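Local atomic coordinates of member of DUF4221 family (Bacteroides vulgatus, PDB entry 3S9J), a protein that is of unknown function but folds as a six-bladed beta-propeller and binds sodium ions in the crystal. Residues M271-K274 against Y275-V278; D204-Y207 against K208-R211; V308-A311 against D312-I316. All coordinates share one frame; numbering follows the deposited sequence.

Interaction 1. Residues M271-K274 against Y275-V278; sequences MYDK and YRNV
Asp273, the last residue of strand 266-273, turns its carboxylate back over the loop that follows and holds Tyr275 and Arg276 at once. CG stands anti to the backbone N (chi1 -179°), which aims OD1 into the bend. There OD1 takes the amides of both residues: Tyr275 N nearly in line with the C-O bond, and Arg276 N at 2.9 Å from Asp273 OD1, well above the carboxylate plane. The other oxygen serves the guanidinium in a side-on salt bridge, Arg276 NE lying 2.7 Å from Asp273 OD2 and NH2 of the same arginine 3.2 Å from it. Asp273 OD2 lies in the guanidinium plane, although the two flat groups are turned 67° apart. Tyr280 OH also bonds OD2, so five donors surround this buried carboxylate, consistent with an ionised state.

Beyond the aspartate, Lys274 lies alongside Tyr275, its CG over one ring face in a CH-pi contact, 3.9 Å from the ring centroid; its NZ goes on to Gln33, and the tyrosine hydroxyl to Glu35. The loop closes as a G1 beta bulge: Asp273 O accepts Asn277 N and Val278 N, both weakly, while Asp273 N gives a straight bond to Val278 O (2.8 Å). On the flank, Tyr272 OH donates to Asn277 OD1 at 2.6 Å, ring and amide planes almost perpendicular.

The hairpin joins strand 266-273 to strand 278-284 within one propeller blade. Arg276 reaches the carbonyls of Gly334 and Arg335 and packs with Asp273 on Val333 of strand 327-334, in the neighbouring blade.

Interaction 2. Residues D204-Y207 against K208-R211; sequences DYNY and KESR. With FMT (formic acid), chain H.
A tight beta-hairpin with a G1 bulge links strands 201-206 and 211-216: Ser210 and Arg211 both face Asn206. The Asn206-Arg211 pair is hydrogen-bonded in both directions, Asn206 N to Arg211 O at 2.8 Å and Arg211 N to Asn206 O at 2.9 Å. The Asn206 side chain folds over the turn, CG lying beside its own carbonyl carbon (chi1 167°), and OD1 accepts Glu209 N at 3.0 Å from well above the amide plane. Its ND2 end runs alongside Glu209 CG and bonds Tyr279 OH.

On the other flank the Tyr205 ring receives Arg211 O over one face, while its hydroxyl donates to formic acid (Tyr205 OH to FMT O1, 2.7 Å). One water bridges that hydroxyl to Ser210 O; a second joins Tyr207 O to Ser210 OG, 2.6 Å from each. Tyr207 meets O2 of the formic acid at its ring edge and has Tyr205 CD2 over the centre of one face. The formic acid probably comes from the crystallisation liquor.

Around the hairpin, Tyr205 stacks on Phe139 of strand 139-141, Asn206 and Lys208 touch Tyr272 of strand 266-273, and Arg211 forms a salt bridge with Asp226.

Interaction 3. Residues V308-A311 against D312-I316; sequences VLNA and DFEII
Val308 and Ile316 form the close-packed end of this hairpin, their CG1 atoms 3.7 Å apart as the two side chains cross. Ile316 N bonds Val308 O at 2.9 Å. Next in register, Leu309 and Ile315 make a non-hydrogen-bonded antiparallel pair with CA atoms 4.3 Å apart, and the backbones are close enough there for Leu309 CA to touch Glu314 O at 3.2 Å. Leu10 and Val8 of strand 8-19 pack against Val308 and Ile316.

The turn end is more polar and reaches solvent, with Asp312 and Glu314 exposed. A type I turn runs from Asn310 to Phe313, closed by Phe313 N to Asn310 O (2.9 Å), and Asn310 N bonds Glu314 O, also at 2.9 Å. The Asn310 side chain stands between its backbone N and carbonyl carbon (chi1 65°), a setting that holds the amide over the turn. From there OD1 accepts Glu314 N, which lies 45° out of the amide plane, and more weakly Asp312 N. On the other branch ND2 gives Glu314 OE1 a nearly straight bond of 3.0 Å (174°). The buried Phe313 ring stacks with those of Tyr279 and Tyr234.

The Asn310 side chain thus bonds Glu314 twice, through OD1 and ND2, and takes Asp312 N more weakly, while its backbone O receives Phe313 N. Backbone and Asn310 side-chain bonds share the bend; the strands beyond are joined by apolar contact and backbone bonding.

Along the chain the three contacts come in series, none nested in or crossing another. Interaction 2 closes first, turning strand 201-206 into 211-216 in one blade. Interaction 1 follows at the start of the next, joining strand 266-273 to 278-284, and interaction 3 ends that blade's four-strand sheet by linking 304-309 to 315-321. The hairpins also touch one another: Asp204 OD2 bonds Tyr272 N across the blade boundary, Asn277 packs on both Lys208 and Ala311, and Arg211 lies against Phe313. The three turns thus lie on the same side of the chain's centre and meet across the boundary of two consecutive blades.

Interaction 1. Residues M271-K274 against Y275-V278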
# COMPACT_ATOMS: atom_id res chain seq x y z
N MSE A 271 3.19 -6.99 3.60
CA MSE A 271 4.03 -7.09 2.42
C MSE A 271 4.60 -8.49 2.28
O MSE A 271 5.17 -9.03 3.23
CB MSE A 271 5.19 -6.09 2.49
CG MSE A 271 4.76 -4.71 2.65
SE MSE A 271 6.33 -3.53 2.62
CE MSE A 271 7.17 -3.97 1.34
N TYR A 272 4.47 -9.06 1.09
CA TYR A 272 5.06 -10.35 0.78
C TYR A 272 6.46 -10.14 0.21
O TYR A 272 6.66 -9.27 -0.61
CB TYR A 272 4.20 -11.10 -0.24
CG TYR A 272 4.80 -12.42 -0.66
CD1 TYR A 272 5.12 -13.36 0.28
CD2 TYR A 272 5.01 -12.72 -1.99
CE1 TYR A 272 5.68 -14.57 -0.09
CE2 TYR A 272 5.57 -13.95 -2.37
CZ TYR A 272 5.90 -14.86 -1.42
OH TYR A 272 6.46 -16.09 -1.76
N ASP A 273 7.41 -10.94 0.69
CA ASP A 273 8.78 -10.95 0.20
C ASP A 273 8.94 -12.19 -0.69
O ASP A 273 9.04 -13.32 -0.17
CB ASP A 273 9.73 -11.01 1.41
CG ASP A 273 11.21 -11.00 1.04
OD1 ASP A 273 11.57 -11.46 -0.08
OD2 ASP A 273 12.01 -10.53 1.91
N LYS A 274 8.93 -11.97 -2.01
CA LYS A 274 8.98 -13.05 -3.01
C LYS A 274 10.35 -13.74 -3.07
O LYS A 274 10.44 -14.84 -3.57
CB LYS A 274 8.59 -12.54 -4.42
CG LYS A 274 9.57 -11.54 -5.08
CD LYS A 274 8.94 -10.76 -6.30
CE LYS A 274 9.66 -9.37 -6.57
NZ LYS A 274 9.38 -8.50 -7.84
N TYR A 275 11.39 -13.09 -2.55
CA TYR A 275 12.76 -13.62 -2.61
C TYR A 275 13.03 -14.57 -1.47
O TYR A 275 13.61 -15.62 -1.65
CB TYR A 275 13.80 -12.50 -2.66
CG TYR A 275 13.60 -11.61 -3.88
CD1 TYR A 275 14.01 -12.04 -5.14
CD2 TYR A 275 12.96 -10.38 -3.77
CE1 TYR A 275 13.79 -11.26 -6.28
CE2 TYR A 275 12.76 -9.56 -4.90
CZ TYR A 275 13.17 -10.00 -6.15
OH TYR A 275 12.97 -9.23 -7.26
N ARG A 276 12.60 -14.19 -0.27
CA ARG A 276 12.84 -15.02 0.92
C ARG A 276 11.60 -15.82 1.35
O ARG A 276 11.71 -16.65 2.26
CB ARG A 276 13.36 -14.12 2.05
CG ARG A 276 14.84 -13.80 1.90
CD ARG A 276 15.21 -12.48 2.44
NE ARG A 276 14.58 -11.44 1.66
CZ ARG A 276 15.11 -10.86 0.58
NH1 ARG A 276 16.34 -11.17 0.17
NH2 ARG A 276 14.39 -9.96 -0.08
N ASN A 277 10.47 -15.61 0.69
CA ASN A 277 9.21 -16.29 1.00
C ASN A 277 8.74 -16.07 2.46
O ASN A 277 8.42 -17.02 3.20
CB ASN A 277 9.33 -17.80 0.68
CG ASN A 277 7.99 -18.47 0.47
OD1 ASN A 277 6.98 -17.83 0.16
ND2 ASN A 277 7.97 -19.81 0.61
N VAL A 278 8.72 -14.80 2.86
CA VAL A 278 8.26 -14.36 4.18
C VAL A 278 7.32 -13.18 4.00
O VAL A 278 7.18 -12.66 2.90
CB VAL A 278 9.46 -13.96 5.09
CG1 VAL A 278 10.36 -15.16 5.38
CG2 VAL A 278 10.27 -12.84 4.47

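Interaction 2. Residues D204-Y207 against K208-R211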
# COMPACT_ATOMS: atom_id res chain seq x y z
N ASP A 204 -1.49 -7.86 0.04
CA ASP A 204 -0.50 -8.19 -0.95
C ASP A 204 -0.88 -9.53 -1.57
O ASP A 204 -1.71 -10.26 -1.04
CB ASP A 204 0.91 -8.25 -0.34
CG ASP A 204 2.01 -7.85 -1.34
OD1 ASP A 204 1.76 -7.84 -2.58
OD2 ASP A 204 3.13 -7.53 -0.87
N TYR A 205 -0.28 -9.81 -2.72
CA TYR A 205 -0.59 -11.00 -3.48
C TYR A 205 0.68 -11.78 -3.76
O TYR A 205 1.63 -11.24 -4.29
CB TYR A 205 -1.32 -10.66 -4.79
CG TYR A 205 -1.99 -11.89 -5.42
CD1 TYR A 205 -3.20 -12.35 -4.96
CD2 TYR A 205 -1.40 -12.57 -6.49
CE1 TYR A 205 -3.81 -13.44 -5.51
CE2 TYR A 205 -2.01 -13.67 -7.05
CZ TYR A 205 -3.22 -14.10 -6.56
OH TYR A 205 -3.85 -15.18 -7.12
N ASN A 206 0.66 -13.05 -3.40
CA ASN A 206 1.79 -13.98 -3.53
C ASN A 206 1.51 -14.81 -4.78
O ASN A 206 0.64 -15.67 -4.78
CB ASN A 206 1.81 -14.82 -2.24
CG ASN A 206 2.71 -16.05 -2.30
OD1 ASN A 206 3.13 -16.49 -3.37
ND2 ASN A 206 2.99 -16.62 -1.13
N TYR A 207 2.22 -14.50 -5.86
CA TYR A 207 1.98 -15.17 -7.14
C TYR A 207 2.47 -16.61 -7.16
O TYR A 207 1.92 -17.44 -7.86
CB TYR A 207 2.59 -14.40 -8.31
CG TYR A 207 1.82 -13.13 -8.66
CD1 TYR A 207 0.69 -13.18 -9.49
CD2 TYR A 207 2.23 -11.89 -8.19
CE1 TYR A 207 -0.01 -12.04 -9.82
CE2 TYR A 207 1.53 -10.73 -8.51
CZ TYR A 207 0.42 -10.81 -9.35
OH TYR A 207 -0.30 -9.69 -9.69
N LYS A 208 3.49 -16.90 -6.37
CA LYS A 208 4.00 -18.27 -6.23
C LYS A 208 2.88 -19.23 -5.82
O LYS A 208 2.75 -20.33 -6.39
CB LYS A 208 5.12 -18.29 -5.18
CG LYS A 208 5.75 -19.69 -4.87
CD LYS A 208 6.58 -19.60 -3.57
CE LYS A 208 6.90 -20.95 -2.97
NZ LYS A 208 8.20 -21.47 -3.47
N GLU A 209 2.10 -18.85 -4.82
CA GLU A 209 1.05 -19.72 -4.28
C GLU A 209 -0.35 -19.26 -4.67
O GLU A 209 -1.32 -19.86 -4.21
CB GLU A 209 1.13 -19.78 -2.74
CG GLU A 209 2.46 -20.27 -2.19
CD GLU A 209 2.75 -21.73 -2.54
OE1 GLU A 209 1.82 -22.46 -2.95
OE2 GLU A 209 3.91 -22.15 -2.39
N SER A 210 -0.45 -18.22 -5.49
CA SER A 210 -1.74 -17.64 -5.89
C SER A 210 -2.58 -17.34 -4.65
O SER A 210 -3.71 -17.83 -4.47
CB SER A 210 -2.46 -18.59 -6.88
OG SER A 210 -1.81 -18.48 -8.13
N ARG A 211 -1.99 -16.52 -3.78
CA ARG A 211 -2.47 -16.35 -2.42
C ARG A 211 -2.57 -14.86 -2.07
O ARG A 211 -1.60 -14.12 -2.19
CB ARG A 211 -1.50 -17.08 -1.47
CG ARG A 211 -1.77 -16.92 -0.00
CD ARG A 211 -0.88 -17.86 0.80
NE ARG A 211 -1.35 -19.24 0.66
CZ ARG A 211 -0.61 -20.33 0.81
NH1 ARG A 211 0.68 -20.24 1.12
NH2 ARG A 211 -1.16 -21.52 0.62
C FMT H . -2.63 -15.82 -10.68
O1 FMT H . -2.73 -15.89 -9.45
O2 FMT H . -1.93 -14.98 -11.26
O HOH W 1 -5.81 -16.68 -5.95
O HOH W 2 -0.06 -17.14 -9.55

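Interaction 3. Residues V308-A311 against D312-I316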
# COMPACT_ATOMS: atom_id res chain seq x y z
N VAL A 308 7.86 -10.17 11.33
CA VAL A 308 8.24 -11.09 10.27
C VAL A 308 7.47 -12.40 10.45
O VAL A 308 7.50 -12.99 11.52
CB VAL A 308 9.76 -11.37 10.26
CG1 VAL A 308 10.11 -12.30 9.09
CG2 VAL A 308 10.55 -10.05 10.15
N LEU A 309 6.76 -12.84 9.41
CA LEU A 309 6.04 -14.11 9.45
C LEU A 309 6.62 -15.01 8.35
O LEU A 309 6.99 -14.52 7.27
CB LEU A 309 4.55 -13.91 9.20
CG LEU A 309 3.80 -12.99 10.17
CD1 LEU A 309 3.70 -11.53 9.65
CD2 LEU A 309 2.41 -13.57 10.51
N ASN A 310 6.69 -16.30 8.62
CA ASN A 310 7.17 -17.22 7.59
C ASN A 310 6.03 -17.57 6.64
O ASN A 310 4.93 -17.03 6.77
CB ASN A 310 7.85 -18.47 8.21
CG ASN A 310 6.91 -19.33 9.01
OD1 ASN A 310 5.68 -19.27 8.85
ND2 ASN A 310 7.48 -20.18 9.86
N ALA A 311 6.26 -18.50 5.71
CA ALA A 311 5.29 -18.80 4.64
C ALA A 311 4.03 -19.48 5.17
O ALA A 311 2.99 -19.48 4.51
CB ALA A 311 5.94 -19.62 3.52
N ASP A 312 4.11 -20.02 6.39
CA ASP A 312 2.97 -20.64 7.03
C ASP A 312 2.25 -19.68 7.97
O ASP A 312 1.38 -20.09 8.72
CB ASP A 312 3.42 -21.88 7.81
CG ASP A 312 4.01 -22.97 6.91
OD1 ASP A 312 3.43 -23.27 5.84
OD2 ASP A 312 5.05 -23.54 7.29
N PHE A 313 2.61 -18.40 7.90
CA PHE A 313 2.05 -17.34 8.72
C PHE A 313 2.29 -17.52 10.21
O PHE A 313 1.47 -17.11 11.03
CB PHE A 313 0.57 -17.14 8.40
CG PHE A 313 0.33 -16.76 6.97
CD1 PHE A 313 0.52 -15.46 6.55
CD2 PHE A 313 0.01 -17.73 6.04
CE1 PHE A 313 0.32 -15.13 5.21
CE2 PHE A 313 -0.17 -17.41 4.72
CZ PHE A 313 -0.02 -16.12 4.31
N GLU A 314 3.45 -18.10 10.54
CA GLU A 314 3.92 -18.13 11.90
C GLU A 314 4.82 -16.93 12.13
O GLU A 314 5.69 -16.63 11.31
CB GLU A 314 4.68 -19.44 12.16
CG GLU A 314 3.81 -20.68 11.95
CD GLU A 314 4.59 -21.98 11.89
OE1 GLU A 314 5.83 -21.95 11.68
OE2 GLU A 314 3.95 -23.04 12.03
N ILE A 315 4.60 -16.21 13.22
CA ILE A 315 5.48 -15.09 13.59
C ILE A 315 6.85 -15.64 14.01
O ILE A 315 6.94 -16.47 14.92
CB ILE A 315 4.89 -14.27 14.75
CG1 ILE A 315 3.55 -13.64 14.35
CG2 ILE A 315 5.88 -13.14 15.17
CD1 ILE A 315 2.81 -13.03 15.52
N ILE A 316 7.90 -15.20 13.32
CA ILE A 316 9.27 -15.64 13.61
C ILE A 316 10.15 -14.54 14.20
O ILE A 316 11.26 -14.80 14.66
CB ILE A 316 9.95 -16.33 12.39
CG1 ILE A 316 9.95 -15.43 11.14
CG2 ILE A 316 9.28 -17.65 12.12
CD1 ILE A 316 10.94 -15.90 10.06